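Superoxide dismutase (Leishmania major, PDB 4F2N) catalyses the dismutation of superoxide into oxygen and hydrogen peroxide at a mononuclear iron site. Local coordinates at residues B[49-54]-B[195-201]; B[46-50]-B[211-215]; B[108-114]-B[186-191]. Numbering follows the deposited sequence.

Contact 1 of 3, residues B[49-54]-B[195-201]. With FE2 (Fe (II) ion), chain N.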
loop_
_atom_site.group_PDB
_atom_site.type_symbol
_atom_site.label_atom_id
_atom_site.label_comp_id
_atom_site.label_asym_id
_atom_site.label_seq_id
_atom_site.Cartn_x
_atom_site.Cartn_y
_atom_site.Cartn_z
ATOM N N VAL B 49 -15.678 -15.520 4.406
ATOM C CA VAL B 49 -14.329 -14.977 4.187
ATOM C C VAL B 49 -14.009 -13.713 5.002
ATOM O O VAL B 49 -12.978 -13.675 5.683
ATOM C CB VAL B 49 -14.053 -14.779 2.683
ATOM C CG1 VAL B 49 -12.693 -14.104 2.427
ATOM C CG2 VAL B 49 -14.148 -16.138 1.991
ATOM N N MET B 50 -14.894 -12.717 4.943
ATOM C CA MET B 50 -14.704 -11.423 5.628
ATOM C C MET B 50 -15.557 -11.272 6.889
ATOM O O MET B 50 -16.772 -11.341 6.805
ATOM C CB MET B 50 -15.093 -10.281 4.697
ATOM C CG MET B 50 -14.069 -10.018 3.593
ATOM S SD MET B 50 -14.656 -8.638 2.601
ATOM C CE MET B 50 -13.606 -8.847 1.173
ATOM N N SER B 51 -14.917 -10.987 8.023
ATOM C CA SER B 51 -15.624 -10.760 9.282
ATOM C C SER B 51 -16.422 -9.451 9.236
ATOM O O SER B 51 -16.135 -8.578 8.415
ATOM C CB SER B 51 -14.615 -10.677 10.425
ATOM O OG SER B 51 -13.875 -9.464 10.308
ATOM N N PRO B 52 -17.423 -9.306 10.134
ATOM C CA PRO B 52 -18.144 -8.039 10.247
ATOM C C PRO B 52 -17.204 -6.840 10.420
ATOM O O PRO B 52 -17.346 -5.835 9.692
ATOM C CB PRO B 52 -19.044 -8.261 11.491
ATOM C CG PRO B 52 -19.333 -9.740 11.434
ATOM C CD PRO B 52 -18.049 -10.374 10.960
ATOM N N ARG B 53 -16.222 -6.953 11.321
ATOM C CA ARG B 53 -15.310 -5.824 11.549
ATOM C C ARG B 53 -14.441 -5.542 10.316
ATOM O O ARG B 53 -14.229 -4.377 9.980
ATOM C CB ARG B 53 -14.475 -6.001 12.828
ATOM C CG ARG B 53 -13.447 -4.893 13.079
ATOM C CD ARG B 53 -14.110 -3.521 13.169
ATOM N NE ARG B 53 -13.283 -2.530 13.860
ATOM C CZ ARG B 53 -13.707 -1.314 14.189
ATOM N NH1 ARG B 53 -14.959 -0.950 13.914
ATOM N NH2 ARG B 53 -12.906 -0.478 14.838
ATOM N N GLN B 54 -13.968 -6.578 9.625
ATOM C CA GLN B 54 -13.171 -6.339 8.388
ATOM C C GLN B 54 -13.987 -5.560 7.366
ATOM O O GLN B 54 -13.474 -4.613 6.720
ATOM C CB GLN B 54 -12.688 -7.669 7.784
ATOM C CG GLN B 54 -11.987 -7.576 6.441
ATOM C CD GLN B 54 -10.598 -6.952 6.551
ATOM O OE1 GLN B 54 -9.590 -7.659 6.712
ATOM N NE2 GLN B 54 -10.542 -5.625 6.492
ATOM N N HIS B 195 -5.151 -3.178 3.734
ATOM C CA HIS B 195 -6.392 -3.009 4.501
ATOM C C HIS B 195 -7.517 -3.911 4.047
ATOM O O HIS B 195 -8.463 -4.117 4.823
ATOM C CB HIS B 195 -6.863 -1.526 4.533
ATOM C CG HIS B 195 -7.426 -1.027 3.226
ATOM N ND1 HIS B 195 -6.879 0.029 2.546
ATOM C CD2 HIS B 195 -8.542 -1.454 2.466
ATOM C CE1 HIS B 195 -7.601 0.261 1.410
ATOM N NE2 HIS B 195 -8.610 -0.657 1.354
ATOM N N ALA B 196 -7.463 -4.460 2.822
ATOM C CA ALA B 196 -8.589 -5.304 2.364
ATOM C C ALA B 196 -8.645 -6.590 3.174
ATOM O O ALA B 196 -9.735 -7.182 3.369
ATOM C CB ALA B 196 -8.498 -5.612 0.866
ATOM N N TYR B 197 -7.494 -7.032 3.670
ATOM C CA TYR B 197 -7.437 -8.363 4.309
ATOM C C TYR B 197 -6.729 -8.384 5.642
ATOM O O TYR B 197 -6.669 -9.447 6.259
ATOM C CB TYR B 197 -6.728 -9.375 3.370
ATOM C CG TYR B 197 -5.313 -8.959 2.973
ATOM C CD1 TYR B 197 -4.200 -9.301 3.762
ATOM C CD2 TYR B 197 -5.087 -8.215 1.817
ATOM C CE1 TYR B 197 -2.903 -8.889 3.385
ATOM C CE2 TYR B 197 -3.813 -7.825 1.437
ATOM C CZ TYR B 197 -2.732 -8.148 2.234
ATOM O OH TYR B 197 -1.467 -7.761 1.870
ATOM N N TYR B 198 -6.155 -7.262 6.094
ATOM C CA TYR B 198 -5.257 -7.347 7.266
ATOM C C TYR B 198 -5.973 -7.694 8.572
ATOM O O TYR B 198 -5.378 -8.318 9.460
ATOM C CB TYR B 198 -4.389 -6.097 7.471
ATOM C CG TYR B 198 -2.986 -6.447 7.939
ATOM C CD1 TYR B 198 -2.014 -6.835 7.027
ATOM C CD2 TYR B 198 -2.656 -6.437 9.293
ATOM C CE1 TYR B 198 -0.725 -7.170 7.441
ATOM C CE2 TYR B 198 -1.382 -6.797 9.735
ATOM C CZ TYR B 198 -0.419 -7.153 8.803
ATOM O OH TYR B 198 0.853 -7.496 9.221
ATOM N N LYS B 199 -7.214 -7.242 8.698
ATOM C CA LYS B 199 -7.986 -7.528 9.923
ATOM C C LYS B 199 -8.167 -9.029 10.118
ATOM O O LYS B 199 -8.017 -9.530 11.225
ATOM C CB LYS B 199 -9.340 -6.798 9.914
ATOM C CG LYS B 199 -10.201 -7.025 11.162
ATOM C CD LYS B 199 -9.592 -6.311 12.362
ATOM C CE LYS B 199 -10.327 -6.661 13.648
ATOM N NZ LYS B 199 -9.776 -5.815 14.742
ATOM N N ASP B 200 -8.493 -9.761 9.058
ATOM C CA ASP B 200 -8.776 -11.205 9.215
ATOM C C ASP B 200 -7.588 -12.112 8.907
ATOM O O ASP B 200 -7.482 -13.204 9.483
ATOM C CB ASP B 200 -9.931 -11.622 8.304
ATOM C CG ASP B 200 -11.233 -10.886 8.614
ATOM O OD1 ASP B 200 -11.391 -10.348 9.732
ATOM O OD2 ASP B 200 -12.123 -10.887 7.731
ATOM N N PHE B 201 -6.717 -11.671 7.986
ATOM C CA PHE B 201 -5.648 -12.523 7.473
ATOM C C PHE B 201 -4.249 -12.012 7.820
ATOM O O PHE B 201 -3.249 -12.654 7.449
ATOM C CB PHE B 201 -5.759 -12.656 5.946
ATOM C CG PHE B 201 -6.944 -13.460 5.498
ATOM C CD1 PHE B 201 -6.853 -14.848 5.412
ATOM C CD2 PHE B 201 -8.166 -12.839 5.217
ATOM C CE1 PHE B 201 -7.962 -15.599 5.016
ATOM C CE2 PHE B 201 -9.278 -13.587 4.824
ATOM C CZ PHE B 201 -9.170 -14.956 4.708
HETATM FE FE FE2 N . -9.727 -1.141 -0.329
HETATM O O HOH W 1 -8.171 -0.244 -1.697
#
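Q54 has more surface covered than any other residue. Its side chain lies along the backbone of 195-199. Q54 NE2 gives a weak hydrogen bond to H195 O (3.1 Å), and Q54 OE1 accepts a weak one from D200 N (3.3 Å). D200 is next in buried area. D200 OD2 accepts a hydrogen bond from S51 N (2.8 Å) and D200 OD1 from S51 OG (2.7 Å). S51 is the N-cap of helix 52-71, and its OG also accepts from Q54 N at 3.0 Å. One serine caps its own helix and ties it to helix 198-201. The contact joins the N-terminal helical domain of the Fe/Mn superoxide dismutase fold to the C-terminal domain, at and just after the metal ligand H195, whose NE2 is 2.1 Å from FE of FE2. K199 comes third, its CE 3.6 Å from R53 CG. The charged ends of K199 and R53 form salt bridges with E202 of the second subunit, so this edge of the contact faces the dimer interface.

Contact 2 of 3, residues B[46-50]-B[211-215]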
loop_
_atom_site.group_PDB
_atom_site.type_symbol
_atom_site.label_atom_id
_atom_site.label_comp_id
_atom_site.label_asym_id
_atom_site.label_seq_id
_atom_site.Cartn_x
_atom_site.Cartn_y
_atom_site.Cartn_z
ATOM N N ILE B 46 -18.953 -10.587 5.120
ATOM C CA ILE B 46 -19.236 -11.383 3.918
ATOM C C ILE B 46 -18.728 -12.784 4.165
ATOM O O ILE B 46 -17.621 -13.147 3.743
ATOM C CB ILE B 46 -18.591 -10.818 2.607
ATOM C CG1 ILE B 46 -18.696 -9.281 2.534
ATOM C CG2 ILE B 46 -19.224 -11.487 1.373
ATOM C CD1 ILE B 46 -18.130 -8.671 1.266
ATOM N N GLN B 47 -19.545 -13.560 4.869
ATOM C CA GLN B 47 -19.207 -14.927 5.259
ATOM C C GLN B 47 -19.073 -15.826 4.044
ATOM O O GLN B 47 -19.815 -15.649 3.070
ATOM C CB GLN B 47 -20.276 -15.481 6.212
ATOM C CG GLN B 47 -20.385 -14.689 7.512
ATOM C CD GLN B 47 -19.067 -14.617 8.265
ATOM O OE1 GLN B 47 -18.534 -15.643 8.692
ATOM N NE2 GLN B 47 -18.529 -13.402 8.429
ATOM N N PRO B 48 -18.151 -16.808 4.098
ATOM C CA PRO B 48 -17.263 -17.199 5.214
ATOM C C PRO B 48 -15.889 -16.529 5.241
ATOM O O PRO B 48 -15.026 -16.934 6.015
ATOM C CB PRO B 48 -17.077 -18.695 4.973
ATOM C CG PRO B 48 -17.090 -18.814 3.480
ATOM C CD PRO B 48 -18.055 -17.768 2.977
ATOM N N VAL B 49 -15.678 -15.520 4.406
ATOM C CA VAL B 49 -14.329 -14.977 4.187
ATOM C C VAL B 49 -14.009 -13.713 5.002
ATOM O O VAL B 49 -12.978 -13.675 5.683
ATOM C CB VAL B 49 -14.053 -14.779 2.683
ATOM C CG1 VAL B 49 -12.693 -14.104 2.427
ATOM C CG2 VAL B 49 -14.148 -16.138 1.991
ATOM N N MET B 50 -14.894 -12.717 4.943
ATOM C CA MET B 50 -14.704 -11.423 5.628
ATOM C C MET B 50 -15.557 -11.272 6.889
ATOM O O MET B 50 -16.772 -11.341 6.805
ATOM C CB MET B 50 -15.093 -10.281 4.697
ATOM C CG MET B 50 -14.069 -10.018 3.593
ATOM S SD MET B 50 -14.656 -8.638 2.601
ATOM C CE MET B 50 -13.606 -8.847 1.173
ATOM N N GLU B 211 -8.963 -17.839 -0.464
ATOM C CA GLU B 211 -10.277 -18.007 0.159
ATOM C C GLU B 211 -11.335 -17.121 -0.500
ATOM O O GLU B 211 -12.513 -17.449 -0.481
ATOM C CB GLU B 211 -10.199 -17.798 1.680
ATOM C CG GLU B 211 -9.367 -18.878 2.368
ATOM C CD GLU B 211 -9.343 -18.783 3.887
ATOM O OE1 GLU B 211 -10.260 -18.158 4.477
ATOM O OE2 GLU B 211 -8.399 -19.353 4.506
ATOM N N LEU B 212 -10.899 -16.015 -1.109
ATOM C CA LEU B 212 -11.801 -15.032 -1.707
ATOM C C LEU B 212 -12.799 -15.640 -2.696
ATOM O O LEU B 212 -13.935 -15.167 -2.799
ATOM C CB LEU B 212 -10.993 -13.925 -2.405
ATOM C CG LEU B 212 -11.763 -12.682 -2.875
ATOM C CD1 LEU B 212 -12.493 -11.937 -1.759
ATOM C CD2 LEU B 212 -10.801 -11.733 -3.584
ATOM N N TRP B 213 -12.383 -16.702 -3.394
ATOM C CA TRP B 213 -13.248 -17.332 -4.389
ATOM C C TRP B 213 -14.570 -17.758 -3.803
ATOM O O TRP B 213 -15.567 -17.762 -4.505
ATOM C CB TRP B 213 -12.562 -18.533 -5.058
ATOM C CG TRP B 213 -11.254 -18.191 -5.726
ATOM C CD1 TRP B 213 -9.994 -18.719 -5.455
ATOM C CD2 TRP B 213 -11.037 -17.212 -6.807
ATOM N NE1 TRP B 213 -9.034 -18.140 -6.272
ATOM C CE2 TRP B 213 -9.603 -17.257 -7.120
ATOM C CE3 TRP B 213 -11.866 -16.369 -7.546
ATOM C CZ2 TRP B 213 -9.031 -16.440 -8.105
ATOM C CZ3 TRP B 213 -11.273 -15.553 -8.546
ATOM C CH2 TRP B 213 -9.895 -15.603 -8.814
ATOM N N GLN B 214 -14.578 -18.121 -2.516
ATOM C CA GLN B 214 -15.801 -18.580 -1.841
ATOM C C GLN B 214 -16.872 -17.508 -1.738
ATOM O O GLN B 214 -18.025 -17.825 -1.495
ATOM C CB GLN B 214 -15.491 -19.146 -0.449
ATOM C CG GLN B 214 -14.476 -20.272 -0.478
ATOM C CD GLN B 214 -14.027 -20.661 0.909
ATOM O OE1 GLN B 214 -14.836 -20.733 1.821
ATOM N NE2 GLN B 214 -12.728 -20.909 1.077
ATOM N N ILE B 215 -16.508 -16.239 -1.925
ATOM C CA ILE B 215 -17.519 -15.180 -1.845
ATOM C C ILE B 215 -17.672 -14.370 -3.149
ATOM O O ILE B 215 -18.323 -13.326 -3.147
ATOM C CB ILE B 215 -17.299 -14.197 -0.660
ATOM C CG1 ILE B 215 -15.901 -13.532 -0.731
ATOM C CG2 ILE B 215 -17.555 -14.870 0.682
ATOM C CD1 ILE B 215 -15.783 -12.318 0.171
#
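V49 and I215 make most of this fit, each projecting into the opposite segment. V49 and M50 face I46, as in a classic beta bulge: I46 O accepts from V49 N (3.1 Å) and M50 N (3.0 Å), and I46 N gives to M50 O (2.9 Å). The peptide bond before P48 is cis. V49 enters the hollow between E211, L212, Q214 and I215, with V49 CG2 3.2 Å from E211 O and 3.9 Å from I215 CG2. I215 fills the hollow lined by I46, Q47, P48, V49 and M50. I215 CG2 lies 3.5 Å from I46 O and 3.7 Å from P48 CD, while I215 CD1 touches I46 CG2 at 3.7 Å. M50 CE reaches I215 CD1 (4.2 Å) and L212 CD1 (4.4 Å). On the exposed side P48 CG meets Q214 OE1 at 3.4 Å. The fit is one of shape; no hydrogen bond crosses. The contact sets the loop before helix 52-71 against helix 205-212 and the residues that follow it, and L115 touches I46, M50 and L212.

Contact 3 of 3, residues B[108-114]-B[186-191]. With FE2 (Fe (II) ion), chain N.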
loop_
_atom_site.group_PDB
_atom_site.type_symbol
_atom_site.label_atom_id
_atom_site.label_comp_id
_atom_site.label_asym_id
_atom_site.label_seq_id
_atom_site.Cartn_x
_atom_site.Cartn_y
_atom_site.Cartn_z
ATOM N N HIS B 108 -13.632 0.362 -5.394
ATOM C CA HIS B 108 -14.348 -0.281 -4.258
ATOM C C HIS B 108 -15.772 -0.631 -4.617
ATOM O O HIS B 108 -16.258 -1.708 -4.252
ATOM C CB HIS B 108 -14.315 0.582 -2.976
ATOM C CG HIS B 108 -12.957 0.581 -2.287
ATOM N ND1 HIS B 108 -11.948 1.419 -2.655
ATOM C CD2 HIS B 108 -12.442 -0.240 -1.297
ATOM C CE1 HIS B 108 -10.859 1.166 -1.926
ATOM N NE2 HIS B 108 -11.139 0.134 -1.098
ATOM N N SER B 109 -16.473 0.266 -5.314
ATOM C CA SER B 109 -17.852 0.000 -5.744
ATOM C C SER B 109 -17.938 -1.252 -6.584
ATOM O O SER B 109 -18.852 -2.065 -6.436
ATOM C CB SER B 109 -18.438 1.214 -6.496
ATOM O OG SER B 109 -18.490 2.319 -5.607
ATOM N N PHE B 110 -16.966 -1.406 -7.464
ATOM C CA PHE B 110 -16.933 -2.542 -8.372
ATOM C C PHE B 110 -16.661 -3.809 -7.576
ATOM O O PHE B 110 -17.338 -4.826 -7.763
ATOM C CB PHE B 110 -15.865 -2.336 -9.474
ATOM C CG PHE B 110 -15.924 -3.402 -10.532
ATOM C CD1 PHE B 110 -16.951 -3.400 -11.479
ATOM C CD2 PHE B 110 -14.969 -4.403 -10.580
ATOM C CE1 PHE B 110 -17.016 -4.382 -12.468
ATOM C CE2 PHE B 110 -15.035 -5.399 -11.560
ATOM C CZ PHE B 110 -16.052 -5.391 -12.501
ATOM N N PHE B 111 -15.697 -3.723 -6.649
ATOM C CA PHE B 111 -15.383 -4.812 -5.719
ATOM C C PHE B 111 -16.607 -5.325 -4.957
ATOM O O PHE B 111 -16.793 -6.549 -4.865
ATOM C CB PHE B 111 -14.313 -4.328 -4.726
ATOM C CG PHE B 111 -13.663 -5.408 -3.916
ATOM C CD1 PHE B 111 -13.226 -6.606 -4.500
ATOM C CD2 PHE B 111 -13.428 -5.203 -2.559
ATOM C CE1 PHE B 111 -12.594 -7.583 -3.730
ATOM C CE2 PHE B 111 -12.777 -6.185 -1.781
ATOM C CZ PHE B 111 -12.358 -7.363 -2.373
ATOM N N TRP B 112 -17.420 -4.429 -4.399
ATOM C CA TRP B 112 -18.612 -4.889 -3.667
ATOM C C TRP B 112 -19.578 -5.631 -4.546
ATOM O O TRP B 112 -20.202 -6.592 -4.097
ATOM C CB TRP B 112 -19.340 -3.736 -2.973
ATOM C CG TRP B 112 -18.447 -2.900 -2.090
ATOM C CD1 TRP B 112 -18.386 -1.506 -2.034
ATOM C CD2 TRP B 112 -17.454 -3.371 -1.115
ATOM N NE1 TRP B 112 -17.444 -1.092 -1.116
ATOM C CE2 TRP B 112 -16.847 -2.166 -0.529
ATOM C CE3 TRP B 112 -17.013 -4.619 -0.696
ATOM C CZ2 TRP B 112 -15.858 -2.236 0.443
ATOM C CZ3 TRP B 112 -16.008 -4.680 0.281
ATOM C CH2 TRP B 112 -15.444 -3.518 0.843
ATOM N N LYS B 113 -19.714 -5.199 -5.795
ATOM C CA LYS B 113 -20.594 -5.893 -6.762
ATOM C C LYS B 113 -20.088 -7.293 -7.115
ATOM O O LYS B 113 -20.898 -8.167 -7.491
ATOM C CB LYS B 113 -20.752 -5.067 -8.048
ATOM C CG LYS B 113 -21.437 -3.729 -7.856
ATOM C CD LYS B 113 -22.887 -3.874 -7.477
ATOM C CE LYS B 113 -23.770 -3.959 -8.709
ATOM N NZ LYS B 113 -25.187 -4.039 -8.243
ATOM N N CYS B 114 -18.774 -7.511 -6.982
ATOM C CA CYS B 114 -18.159 -8.813 -7.236
ATOM C C CYS B 114 -18.337 -9.820 -6.108
ATOM O O CYS B 114 -17.903 -10.961 -6.258
ATOM C CB CYS B 114 -16.661 -8.660 -7.442
ATOM S SG CYS B 114 -16.352 -7.813 -8.984
ATOM N N PRO B 186 -13.166 -4.131 -17.115
ATOM C CA PRO B 186 -13.125 -5.009 -15.944
ATOM C C PRO B 186 -14.388 -5.839 -15.834
ATOM O O PRO B 186 -15.482 -5.335 -16.119
ATOM C CB PRO B 186 -13.018 -4.009 -14.757
ATOM C CG PRO B 186 -12.373 -2.790 -15.374
ATOM C CD PRO B 186 -13.031 -2.702 -16.735
ATOM N N ILE B 187 -14.237 -7.106 -15.427
ATOM C CA ILE B 187 -15.371 -7.960 -15.103
ATOM C C ILE B 187 -15.262 -8.537 -13.700
ATOM O O ILE B 187 -16.255 -9.019 -13.158
ATOM C CB ILE B 187 -15.655 -9.069 -16.176
ATOM C CG1 ILE B 187 -14.604 -10.184 -16.115
ATOM C CG2 ILE B 187 -15.750 -8.455 -17.580
ATOM C CD1 ILE B 187 -14.853 -11.339 -17.080
ATOM N N PHE B 188 -14.063 -8.464 -13.106
ATOM C CA PHE B 188 -13.820 -8.930 -11.730
ATOM C C PHE B 188 -12.581 -8.245 -11.165
ATOM O O PHE B 188 -11.636 -7.939 -11.922
ATOM C CB PHE B 188 -13.620 -10.442 -11.693
ATOM C CG PHE B 188 -13.330 -10.956 -10.296
ATOM C CD1 PHE B 188 -14.303 -10.837 -9.295
ATOM C CD2 PHE B 188 -12.071 -11.466 -9.955
ATOM C CE1 PHE B 188 -14.050 -11.249 -7.992
ATOM C CE2 PHE B 188 -11.818 -11.914 -8.652
ATOM C CZ PHE B 188 -12.812 -11.793 -7.670
ATOM N N THR B 189 -12.599 -7.939 -9.875
ATOM C CA THR B 189 -11.407 -7.394 -9.201
ATOM C C THR B 189 -11.217 -7.962 -7.802
ATOM O O THR B 189 -12.195 -8.356 -7.148
ATOM C CB THR B 189 -11.416 -5.834 -9.144
ATOM O OG1 THR B 189 -10.088 -5.365 -8.874
ATOM C CG2 THR B 189 -12.315 -5.299 -8.027
ATOM N N ALA B 190 -9.967 -7.990 -7.337
ATOM C CA ALA B 190 -9.661 -8.265 -5.923
ATOM C C ALA B 190 -8.818 -7.110 -5.433
ATOM O O ALA B 190 -7.797 -6.750 -6.053
ATOM C CB ALA B 190 -8.892 -9.575 -5.775
ATOM N N ASP B 191 -9.257 -6.494 -4.347
ATOM C CA ASP B 191 -8.472 -5.431 -3.694
ATOM C C ASP B 191 -7.291 -6.096 -2.979
ATOM O O ASP B 191 -7.506 -7.016 -2.171
ATOM C CB ASP B 191 -9.385 -4.761 -2.642
ATOM C CG ASP B 191 -8.796 -3.497 -2.043
ATOM O OD1 ASP B 191 -7.650 -3.117 -2.389
ATOM O OD2 ASP B 191 -9.517 -2.837 -1.229
HETATM FE FE FE2 N . -9.727 -1.141 -0.329
HETATM O O HOH W 1 -8.171 -0.244 -1.697
#
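The iron site is built partly from this contact, with one ligand from each segment. H108 NE2 binds FE of FE2 at 2.0 Å and D191 OD2 binds it at 1.9 Å. H58, H195 and water 1 complete the site. The water, 2.3 Å from FE, gives a weak hydrogen bond to D191 OD1 (3.0 Å), which also accepts from W193 N. Behind the metal the packing is aromatic. D191 CB sits over the face of the F111 ring in a CH-pi contact, 4.0 Å from its centroid. The edge of that ring meets T189 O, with F111 CD1 3.3 Å away. F110 lays its ring edge against the corner at I187 and F188, F110 CZ 3.5 Å from I187 C and F110 CE2 3.6 Å from F188 N. C114 SG touches F188 CD1 at 3.7 Å, an oblique sulfur-aromatic contact. Helix 108-113 crosses strand 188-191 at -110°, axes 7.7 Å apart. Strand 155-161 pairs with 185-191, helix 52-71 touches F111, and helix 218-229 packs on I187 and F188.

Overall arrangement
All three contacts join the alpha-hairpin family region to the C-terminal one. Contacts 1 and 3 meet at the iron: H195 NE2 and H108 NE2 both bind it, 3.6 Å apart, and both contacts include water 1. Their centres are about 16 Å apart. Contact 2 has no metal ligand; the nearest side-chain atom of M50 is about 9 Å from the ion. It shares V49 and M50 with contact 1, and these two centres lie about 10 Å apart. M50 also links to contact 3, with M50 CE 4.0 Å from F111 CZ. Contacts 2 and 3 touch where L212 CD2 meets A190 CB at 3.6 Å. Contact 3 is nested within the chain loops closed by contacts 1 and 2.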